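Epf (Streptococcus pyogenes, PDB 4ES8) is a cell-surface adhesin that binds to cells through an N-terminal domain containing a carbohydrate-binding module. Local coordinates at residues L234-D239 with D248-F253; S294-Q297 with K302-K305; S192-E195 with D201-V204. All coordinates share one frame; numbering follows the deposited sequence.

Contact 1 of 3, residues L234-D239 with D248-F253; sequences LTLKSD and DEISLF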
ATOM      1  N   LEU A 234     -13.163  -7.662  24.044  1.00 15.37           N
ATOM      2  CA  LEU A 234     -11.782  -7.996  23.702  1.00 14.40           C
ATOM      3  C   LEU A 234     -10.967  -6.744  23.459  1.00 17.98           C
ATOM      4  O   LEU A 234     -11.338  -5.932  22.605  1.00 19.20           O
ATOM      5  CB  LEU A 234     -11.724  -8.887  22.460  1.00 14.41           C
ATOM      6  CG  LEU A 234     -12.518 -10.193  22.509  1.00 17.01           C
ATOM      7  CD1 LEU A 234     -12.328 -10.947  21.242  1.00 17.17           C
ATOM      8  CD2 LEU A 234     -12.067 -11.118  23.692  1.00 15.75           C
ATOM      9  N   THR A 235      -9.869  -6.583  24.206  1.00 13.43           N
ATOM     10  CA  THR A 235      -8.971  -5.444  24.016  1.00 12.81           C
ATOM     11  C   THR A 235      -7.842  -5.876  23.083  1.00 15.90           C
ATOM     12  O   THR A 235      -7.095  -6.803  23.398  1.00 15.63           O
ATOM     13  CB  THR A 235      -8.437  -4.930  25.371  1.00 20.34           C
ATOM     14  OG1 THR A 235      -9.544  -4.533  26.182  1.00 19.94           O
ATOM     15  CG2 THR A 235      -7.450  -3.747  25.226  1.00 18.33           C
ATOM     16  N   LEU A 236      -7.710  -5.197  21.942  1.00 11.50           N
ATOM     17  CA  LEU A 236      -6.653  -5.525  20.987  1.00 11.51           C
ATOM     18  C   LEU A 236      -5.425  -4.629  21.151  1.00 14.38           C
ATOM     19  O   LEU A 236      -5.536  -3.474  21.597  1.00 15.93           O
ATOM     20  CB  LEU A 236      -7.175  -5.345  19.553  1.00 11.49           C
ATOM     21  CG  LEU A 236      -8.417  -6.140  19.140  1.00 13.80           C
ATOM     22  CD1 LEU A 236      -8.809  -5.790  17.702  1.00 13.22           C
ATOM     23  CD2 LEU A 236      -8.198  -7.641  19.308  1.00 14.86           C
ATOM     24  N   LYS A 237      -4.273  -5.169  20.771  1.00 11.91           N
ATOM     25  CA  LYS A 237      -2.994  -4.455  20.778  0.50 11.63           C
ATOM     26  C   LYS A 237      -2.214  -4.836  19.523  1.00 15.73           C
ATOM     27  O   LYS A 237      -2.558  -5.830  18.874  1.00 14.31           O
ATOM     28  CB  LYS A 237      -2.181  -4.778  22.054  0.50 14.54           C
ATOM     29  CG  LYS A 237      -1.652  -6.213  22.107  0.50 11.99           C
ATOM     30  CD  LYS A 237      -0.867  -6.522  23.380  0.50 18.39           C
ATOM     31  CE  LYS A 237      -0.502  -7.988  23.439  0.50 20.89           C
ATOM     32  NZ  LYS A 237       0.129  -8.366  24.743  0.50 21.39           N
ATOM     33  N   SER A 238      -1.155  -4.082  19.192  1.00 12.76           N
ATOM     34  CA  SER A 238      -0.301  -4.403  18.065  0.50 11.77           C
ATOM     35  C   SER A 238       1.143  -4.147  18.420  1.00 17.19           C
ATOM     36  O   SER A 238       1.507  -2.988  18.694  1.00 18.61           O
ATOM     37  CB  SER A 238      -0.688  -3.585  16.838  0.50 14.46           C
ATOM     38  OG  SER A 238       0.262  -3.770  15.804  0.50 13.73           O
ATOM     39  N   ASP A 239       1.971  -5.195  18.387  1.00 11.93           N
ATOM     40  CA  ASP A 239       3.397  -5.074  18.682  0.50 11.26           C
ATOM     41  C   ASP A 239       4.097  -4.107  17.729  1.00 16.25           C
ATOM     42  O   ASP A 239       5.059  -3.444  18.110  1.00 16.45           O
ATOM     43  CB  ASP A 239       4.071  -6.440  18.593  0.50 12.15           C
ATOM     44  CG  ASP A 239       3.795  -7.353  19.783  0.50 13.38           C
ATOM     45  OD1 ASP A 239       3.176  -6.889  20.755  0.50 11.23           O
ATOM     46  OD2 ASP A 239       4.195  -8.532  19.727  0.50 19.86           O
ATOM     47  N   ASP A 248      -9.241  -6.886  10.545  1.00  9.96           N
ATOM     48  CA  ASP A 248      -8.912  -8.076  11.324  1.00  9.97           C
ATOM     49  C   ASP A 248     -10.186  -8.845  11.637  1.00 12.65           C
ATOM     50  O   ASP A 248     -11.184  -8.261  12.081  1.00 13.16           O
ATOM     51  CB  ASP A 248      -8.197  -7.683  12.626  1.00 11.25           C
ATOM     52  CG  ASP A 248      -6.772  -7.204  12.448  1.00 12.50           C
ATOM     53  OD1 ASP A 248      -6.389  -6.880  11.300  1.00 10.73           O
ATOM     54  OD2 ASP A 248      -6.044  -7.151  13.450  1.00 14.53           O
ATOM     55  N   GLU A 249     -10.141 -10.156  11.400  1.00  8.92           N
ATOM     56  CA  GLU A 249     -11.246 -11.065  11.657  0.50  8.81           C
ATOM     57  C   GLU A 249     -10.984 -11.785  12.968  1.00 10.67           C
ATOM     58  O   GLU A 249     -10.026 -12.563  13.045  1.00 10.13           O
ATOM     59  CB  GLU A 249     -11.389 -12.060  10.497  0.50 10.30           C
ATOM     60  CG  GLU A 249     -12.493 -13.081  10.724  0.50 12.49           C
ATOM     61  CD  GLU A 249     -12.446 -14.280   9.804  0.50 17.76           C
ATOM     62  OE1 GLU A 249     -11.579 -15.165  10.007  0.50 10.83           O
ATOM     63  OE2 GLU A 249     -13.275 -14.322   8.865  0.50 17.81           O
ATOM     64  N   ILE A 250     -11.800 -11.516  13.989  1.00 10.28           N
ATOM     65  CA  ILE A 250     -11.636 -12.146  15.305  1.00 10.44           C
ATOM     66  C   ILE A 250     -12.550 -13.369  15.424  1.00 14.73           C
ATOM     67  O   ILE A 250     -13.765 -13.215  15.304  1.00 14.08           O
ATOM     68  CB  ILE A 250     -11.942 -11.145  16.452  1.00 12.92           C
ATOM     69  CG1 ILE A 250     -11.058  -9.872  16.355  1.00 13.56           C
ATOM     70  CG2 ILE A 250     -11.779 -11.842  17.817  1.00 15.76           C
ATOM     71  CD1 ILE A 250     -11.558  -8.735  17.230  1.00 15.94           C
ATOM     72  N   SER A 251     -11.981 -14.546  15.712  1.00 11.87           N
ATOM     73  CA  SER A 251     -12.767 -15.761  15.962  1.00 11.47           C
ATOM     74  C   SER A 251     -12.636 -16.120  17.431  1.00 13.56           C
ATOM     75  O   SER A 251     -11.516 -16.157  17.949  1.00 13.31           O
ATOM     76  CB  SER A 251     -12.284 -16.905  15.080  1.00 14.86           C
ATOM     77  OG  SER A 251     -12.546 -16.592  13.721  1.00 16.74           O
ATOM     78  N   LEU A 252     -13.777 -16.308  18.119  1.00 11.11           N
ATOM     79  CA  LEU A 252     -13.800 -16.648  19.556  1.00 11.48           C
ATOM     80  C   LEU A 252     -14.312 -18.060  19.712  1.00 13.22           C
ATOM     81  O   LEU A 252     -15.350 -18.389  19.141  1.00 11.77           O
ATOM     82  CB  LEU A 252     -14.712 -15.664  20.298  1.00 11.39           C
ATOM     83  CG  LEU A 252     -14.944 -15.937  21.788  1.00 15.46           C
ATOM     84  CD1 LEU A 252     -13.670 -15.662  22.589  1.00 14.53           C
ATOM     85  CD2 LEU A 252     -16.074 -15.037  22.327  1.00 14.82           C
ATOM     86  N   PHE A 253     -13.582 -18.893  20.464  1.00 11.27           N
ATOM     87  CA  PHE A 253     -13.949 -20.310  20.650  1.00 10.48           C
ATOM     88  C   PHE A 253     -14.038 -20.648  22.108  1.00 12.70           C
ATOM     89  O   PHE A 253     -13.339 -20.035  22.920  1.00 13.04           O
ATOM     90  CB  PHE A 253     -12.866 -21.225  20.053  1.00 12.42           C
ATOM     91  CG  PHE A 253     -12.501 -21.013  18.609  1.00 13.76           C
ATOM     92  CD1 PHE A 253     -11.634 -19.984  18.237  1.00 15.93           C
ATOM     93  CD2 PHE A 253     -12.932 -21.903  17.633  1.00 15.81           C
ATOM     94  CE1 PHE A 253     -11.270 -19.811  16.902  1.00 17.79           C
ATOM     95  CE2 PHE A 253     -12.561 -21.738  16.296  1.00 19.45           C
ATOM     96  CZ  PHE A 253     -11.740 -20.688  15.940  1.00 17.86           C
TER
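Ile250 spreads its two branches between Leu234 and Leu236, and these three buried side chains carry the contact between 234-239 and 248-253. On one side, Ile250 CG2 lies 3.6 Å from Leu234 CD1; the two side chains slide past each other in opposite directions, so methyl meets methyl along their flanks. The longer branch reaches the other leucine tip to tip, Ile250 CD1 standing 4.1 Å from Leu236 CD1 and equally far from Leu236 CD2, in front of the fork of that leucine. The chi1 of Ile250 (-56°) sets up this division of labour: it turns CG1 to the backbone N side and CG2 opposite that nitrogen, sending the branches to different partners. No hydrogen bond joins the segments, and the nearest CA atoms, those of Leu234 and Ile250, stay 9.4 Å apart. This spacing is that of facing sheets in a beta sandwich, probably the fibronectin-like domain: strand 231-237 belongs to the sheet with 219-224 and 273-276, strand 248-253 to the sheet with 259-264 and 290-297, and the connection 238-247 crosses from one to the other as a beta-arch. Ile273 and Ile275 of strand 273-276 widen the apolar layer, each touching Ile250 and one of the two leucines, while Val263 covers Ile250 from its own sheet. At the start of strand 248-253, the carboxylate of Asp248 is held by a salt bridge from Arg242 and a hydrogen bond with Ser218. Strand 231-237 is fixed in its sheet by backbone bonds from Leu234 to Ile273 and from Thr235 to Asp221 and Lys222.

Contact 2 of 3, residues S294-Q297 with K302-K305; sequences SIKQ and KTSK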
ATOM      1  N   SER A 294      -8.505 -16.303  17.910  1.00 10.17           N
ATOM      2  CA  SER A 294      -7.630 -16.366  16.733  1.00  9.85           C
ATOM      3  C   SER A 294      -7.946 -15.155  15.862  1.00 12.66           C
ATOM      4  O   SER A 294      -9.116 -14.890  15.616  1.00 11.60           O
ATOM      5  CB  SER A 294      -7.835 -17.665  15.966  1.00 12.35           C
ATOM      6  OG  SER A 294      -7.033 -17.662  14.794  1.00 16.82           O
ATOM      7  N   ILE A 295      -6.910 -14.410  15.408  1.00  8.38           N
ATOM      8  CA  ILE A 295      -7.156 -13.203  14.619  1.00  8.69           C
ATOM      9  C   ILE A 295      -6.537 -13.376  13.239  1.00 11.37           C
ATOM     10  O   ILE A 295      -5.332 -13.631  13.120  1.00 12.44           O
ATOM     11  CB  ILE A 295      -6.611 -11.952  15.351  1.00 11.21           C
ATOM     12  CG1 ILE A 295      -7.249 -11.814  16.778  1.00 10.78           C
ATOM     13  CG2 ILE A 295      -6.862 -10.670  14.536  1.00 12.45           C
ATOM     14  CD1 ILE A 295      -6.695 -10.709  17.669  1.00 13.22           C
ATOM     15  N   LYS A 296      -7.360 -13.201  12.196  1.00  9.51           N
ATOM     16  CA  LYS A 296      -6.882 -13.320  10.822  1.00  8.98           C
ATOM     17  C   LYS A 296      -6.929 -11.958  10.181  1.00 10.79           C
ATOM     18  O   LYS A 296      -7.973 -11.319  10.223  1.00 10.51           O
ATOM     19  CB  LYS A 296      -7.766 -14.300  10.034  1.00 12.23           C
ATOM     20  CG  LYS A 296      -7.341 -14.449   8.555  1.00 21.89           C
ATOM     21  CD  LYS A 296      -8.343 -15.331   7.806  1.00 28.81           C
ATOM     22  CE  LYS A 296      -7.996 -15.512   6.353  1.00 35.19           C
ATOM     23  NZ  LYS A 296      -9.195 -15.913   5.565  1.00 43.77           N
ATOM     24  N   GLN A 297      -5.794 -11.483   9.628  1.00  9.15           N
ATOM     25  CA  GLN A 297      -5.811 -10.208   8.914  1.00  8.63           C
ATOM     26  C   GLN A 297      -6.430 -10.508   7.539  1.00  9.81           C
ATOM     27  O   GLN A 297      -5.799 -11.209   6.749  1.00 10.32           O
ATOM     28  CB  GLN A 297      -4.393  -9.632   8.826  1.00  9.90           C
ATOM     29  CG  GLN A 297      -4.368  -8.103   8.921  1.00 10.31           C
ATOM     30  CD  GLN A 297      -5.273  -7.474   7.891  1.00  9.90           C
ATOM     31  OE1 GLN A 297      -5.080  -7.701   6.689  1.00  8.57           O
ATOM     32  NE2 GLN A 297      -6.347  -6.800   8.332  1.00  8.34           N
ATOM     33  N   LYS A 302      -2.569 -13.041   6.870  1.00 10.17           N
ATOM     34  CA  LYS A 302      -1.742 -13.496   7.984  1.00  9.52           C
ATOM     35  C   LYS A 302      -2.606 -13.794   9.202  1.00 12.70           C
ATOM     36  O   LYS A 302      -3.493 -13.009   9.525  1.00 10.96           O
ATOM     37  CB  LYS A 302      -0.672 -12.444   8.314  1.00 10.71           C
ATOM     38  CG  LYS A 302       0.367 -12.285   7.218  1.00 11.61           C
ATOM     39  CD  LYS A 302       1.303 -11.137   7.585  1.00 15.33           C
ATOM     40  CE  LYS A 302       2.422 -10.993   6.595  1.00 18.70           C
ATOM     41  NZ  LYS A 302       3.413 -10.006   7.085  1.00 22.51           N
ATOM     42  N   THR A 303      -2.333 -14.942   9.880  1.00 10.74           N
ATOM     43  CA  THR A 303      -3.077 -15.356  11.069  0.50 10.23           C
ATOM     44  C   THR A 303      -2.178 -15.266  12.298  1.00 13.93           C
ATOM     45  O   THR A 303      -0.993 -15.611  12.230  1.00 12.99           O
ATOM     46  CB  THR A 303      -3.658 -16.766  10.872  0.50 14.47           C
ATOM     47  OG1 THR A 303      -4.446 -16.772   9.680  0.50 13.09           O
ATOM     48  CG2 THR A 303      -4.519 -17.238  12.060  0.50 10.64           C
ATOM     49  N   SER A 304      -2.748 -14.783  13.399  1.00  9.87           N
ATOM     50  CA  SER A 304      -2.072 -14.640  14.684  1.00  9.76           C
ATOM     51  C   SER A 304      -1.844 -15.988  15.332  1.00 13.66           C
ATOM     52  O   SER A 304      -2.399 -17.011  14.899  1.00 12.72           O
ATOM     53  CB  SER A 304      -2.978 -13.851  15.637  1.00 11.38           C
ATOM     54  OG  SER A 304      -4.096 -14.639  16.044  1.00 12.96           O
ATOM     55  N   LYS A 305      -1.082 -15.965  16.430  1.00 13.49           N
ATOM     56  CA  LYS A 305      -0.941 -17.127  17.303  0.50 13.35           C
ATOM     57  C   LYS A 305      -2.292 -17.304  17.985  1.00 16.49           C
ATOM     58  O   LYS A 305      -3.097 -16.359  17.969  1.00 13.31           O
ATOM     59  CB  LYS A 305       0.155 -16.869  18.362  0.50 15.96           C
ATOM     60  CG  LYS A 305       1.587 -16.857  17.846  0.50 27.59           C
ATOM     61  CD  LYS A 305       2.547 -16.566  18.994  0.50 37.78           C
ATOM     62  CE  LYS A 305       3.994 -16.685  18.588  0.50 51.11           C
ATOM     63  NZ  LYS A 305       4.901 -16.477  19.748  0.50 58.50           N
TER
HETATM   64  O   HOH W   1      -4.701 -18.590  15.515  1.00 19.46           O
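Ser304 meets Ile295 through two hydrogen bonds that use both backbone and side chain. Ser304 N donates to Ile295 O over 2.8 Å, a nearly straight bond (168° at the hydrogen), but Ile295 N is answered by Ser304 OG at 2.9 Å, the hydroxyl taking the place of the carbonyl of that serine. A chi1 of 71° holds the hydroxyl between its own backbone N and carbonyl carbon, where it can accept from Ile295 and at the same time donate to Lys305 O, 2.8 Å from Ser304 OG. The displaced carbonyl is served by water: a bridging molecule accepts a hydrogen bond from Ser294 OG at 2.6 Å and donates one to Ser304 O. Farther along, Gln297 N donates to Lys302 O at 2.8 Å. Between these bonds Lys296 faces Thr303 as a non-hydrogen-bonded antiparallel pair, CA atoms 4.3 Å apart. Lys296 CG passes 3.9 Å from Thr303 OG1, while Thr303 CG2 turns the other way, against Ser294 OG. The extended Lys296 runs on to a salt bridge with Glu20, and the ammonium of Lys302 is bound by the carbonyl of Val214. In Gln297 a bend at chi2 (-54°) turns the amide back to the connection, where OE1 accepts from the backbone N-H groups of Gln299 and Ser300; NE2 bonds to Asp248, so both ends of the buried amide are used. Two backbone bonds flanking a single bridge, closed by a four-residue connection, mark a short beta hairpin leading from strand 290-297 to edge strand 307-310 of the smaller, probably fibronectin-like domain.

Contact 3 of 3, residues S192-E195 with D201-V204; sequences SKVE and DLDV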
ATOM      1  N   SER A 192      13.252   9.367 -12.702  1.00  5.89           N
ATOM      2  CA  SER A 192      14.594   9.283 -13.289  1.00  5.44           C
ATOM      3  C   SER A 192      15.039  10.668 -13.686  1.00  7.95           C
ATOM      4  O   SER A 192      14.218  11.588 -13.788  1.00  6.30           O
ATOM      5  CB  SER A 192      14.625   8.327 -14.482  1.00  7.37           C
ATOM      6  OG  SER A 192      13.734   8.702 -15.519  1.00  7.76           O
ATOM      7  N   LYS A 193      16.347  10.839 -13.887  1.00  6.84           N
ATOM      8  CA  LYS A 193      16.825  12.138 -14.304  1.00  7.17           C
ATOM      9  C   LYS A 193      18.151  12.031 -15.015  1.00  9.63           C
ATOM     10  O   LYS A 193      18.861  11.029 -14.873  1.00  9.04           O
ATOM     11  CB  LYS A 193      16.902  13.109 -13.115  1.00 10.16           C
ATOM     12  CG  LYS A 193      18.098  12.945 -12.211  1.00 11.82           C
ATOM     13  CD  LYS A 193      18.213  14.174 -11.291  1.00 15.16           C
ATOM     14  CE  LYS A 193      19.136  13.981 -10.129  1.00 27.30           C
ATOM     15  NZ  LYS A 193      19.082  15.148  -9.205  1.00 27.78           N
ATOM     16  N   VAL A 194      18.468  13.088 -15.780  1.00  7.52           N
ATOM     17  CA  VAL A 194      19.780  13.274 -16.398  1.00  7.29           C
ATOM     18  C   VAL A 194      20.360  14.542 -15.789  1.00 10.94           C
ATOM     19  O   VAL A 194      19.626  15.518 -15.599  1.00  9.31           O
ATOM     20  CB  VAL A 194      19.749  13.310 -17.956  1.00 10.40           C
ATOM     21  CG1 VAL A 194      19.381  11.933 -18.509  1.00  9.97           C
ATOM     22  CG2 VAL A 194      18.809  14.384 -18.517  1.00  9.89           C
ATOM     23  N   GLU A 195      21.670  14.541 -15.504  1.00  9.64           N
ATOM     24  CA  GLU A 195      22.381  15.706 -14.961  1.00 10.71           C
ATOM     25  C   GLU A 195      23.066  16.482 -16.049  1.00 16.41           C
ATOM     26  O   GLU A 195      23.360  17.661 -15.854  1.00 16.30           O
ATOM     27  CB  GLU A 195      23.444  15.282 -13.928  1.00 12.57           C
ATOM     28  CG  GLU A 195      22.876  14.587 -12.712  1.00 21.87           C
ATOM     29  CD  GLU A 195      22.518  15.474 -11.543  1.00 42.79           C
ATOM     30  OE1 GLU A 195      22.280  16.689 -11.745  1.00 39.85           O
ATOM     31  OE2 GLU A 195      22.468  14.942 -10.412  1.00 32.37           O
ATOM     32  N   ASP A 201      20.154   8.743 -27.425  1.00  7.59           N
ATOM     33  CA  ASP A 201      18.930   8.355 -26.707  1.00  7.13           C
ATOM     34  C   ASP A 201      19.284   7.617 -25.429  1.00  9.90           C
ATOM     35  O   ASP A 201      20.044   6.642 -25.479  1.00 10.30           O
ATOM     36  CB  ASP A 201      18.048   7.445 -27.567  1.00  8.37           C
ATOM     37  CG  ASP A 201      17.416   8.095 -28.769  1.00 13.55           C
ATOM     38  OD1 ASP A 201      17.382   9.348 -28.821  1.00 11.67           O
ATOM     39  OD2 ASP A 201      16.939   7.352 -29.648  1.00 17.88           O
ATOM     40  N   LEU A 202      18.744   8.078 -24.291  1.00  7.37           N
ATOM     41  CA  LEU A 202      19.005   7.401 -23.019  1.00  6.21           C
ATOM     42  C   LEU A 202      17.694   6.834 -22.498  1.00  8.36           C
ATOM     43  O   LEU A 202      16.792   7.612 -22.160  1.00  7.69           O
ATOM     44  CB  LEU A 202      19.622   8.365 -21.986  1.00  6.18           C
ATOM     45  CG  LEU A 202      20.906   9.098 -22.395  1.00  8.95           C
ATOM     46  CD1 LEU A 202      21.443   9.904 -21.217  1.00  7.32           C
ATOM     47  CD2 LEU A 202      22.013   8.114 -22.916  1.00  9.90           C
ATOM     48  N   ASP A 203      17.590   5.491 -22.403  1.00  6.83           N
ATOM     49  CA  ASP A 203      16.359   4.853 -21.964  1.00  5.42           C
ATOM     50  C   ASP A 203      16.414   4.254 -20.572  1.00  8.02           C
ATOM     51  O   ASP A 203      17.433   3.730 -20.161  1.00  7.82           O
ATOM     52  CB  ASP A 203      15.961   3.723 -22.927  1.00  5.35           C
ATOM     53  CG  ASP A 203      15.696   4.159 -24.350  1.00  8.82           C
ATOM     54  OD1 ASP A 203      15.595   5.384 -24.586  1.00 10.04           O
ATOM     55  OD2 ASP A 203      15.587   3.273 -25.224  1.00 14.36           O
ATOM     56  N   VAL A 204      15.279   4.299 -19.864  1.00  7.03           N
ATOM     57  CA  VAL A 204      15.139   3.687 -18.532  1.00  6.03           C
ATOM     58  C   VAL A 204      13.787   2.994 -18.515  1.00  8.07           C
ATOM     59  O   VAL A 204      12.804   3.592 -18.965  1.00  6.63           O
ATOM     60  CB  VAL A 204      15.350   4.681 -17.352  1.00  8.22           C
ATOM     61  CG1 VAL A 204      14.397   5.894 -17.422  1.00  8.38           C
ATOM     62  CG2 VAL A 204      15.239   3.957 -16.001  1.00  8.24           C
TER
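With chi1 near +60° at both residues (59° for Ser192, 57° for Val204), the OG of the serine and the CG1 of the valine each sit between their backbone N and carbonyl carbon, and in this setting they meet across the contact. Ser192 OG comes to 3.5 Å from Val204 CG1, and the CB of Ser192 also rests on that methyl, at 3.8 Å. The hydroxyl is buried against a hydrocarbon here; its polar need is met by a hydrogen bond with Tyr89 OH. One step outward, Val194 CG1 touches Leu202 CD1 at 4.0 Å, the two side chains crossing at a slant. No backbone bond joins the segments, whose CA atoms remain 7.7 Å apart at Ser192 and Val204. Instead each strand pairs within its own sheet, Val194 with Tyr97 and Leu202 with Tyr89, while Ile127 packs on Ser192, Leu202 and Val204 and fills in the layer between. Strands 186-194 and 202-213 thus face each other through side chains and are joined by the seven-residue loop 195-201: a beta-arch at one end of the two-sheet sandwich of the larger domain, consistent with the beta-sandwich fold common among carbohydrate-binding modules.

In the fold
Contacts 1 and 3 are both buried, both lack hydrogen bonds between their segments, and both join facing sheets, yet they belong to different sandwiches: their centres lie 49 Å apart, on opposite sides of the chain's centre. Contact 1 is wholly aliphatic, whereas contact 3 brings a serine hydroxyl into the interface. Contact 2, partly exposed, lies between strand 290-297 and the segment leading to 307-310, held by backbone bonds, a serine hydroxyl and a water in place of apolar side-chain packing. It adjoins contact 1, since strands 248-253 and 290-297 are neighbours: Glu249 N lies 2.7 Å from Lys296 O, a probable hydrogen bond, and Leu236 CD2 packs 3.8 Å from Ile295 CD1, carrying the apolar layer toward the hairpin.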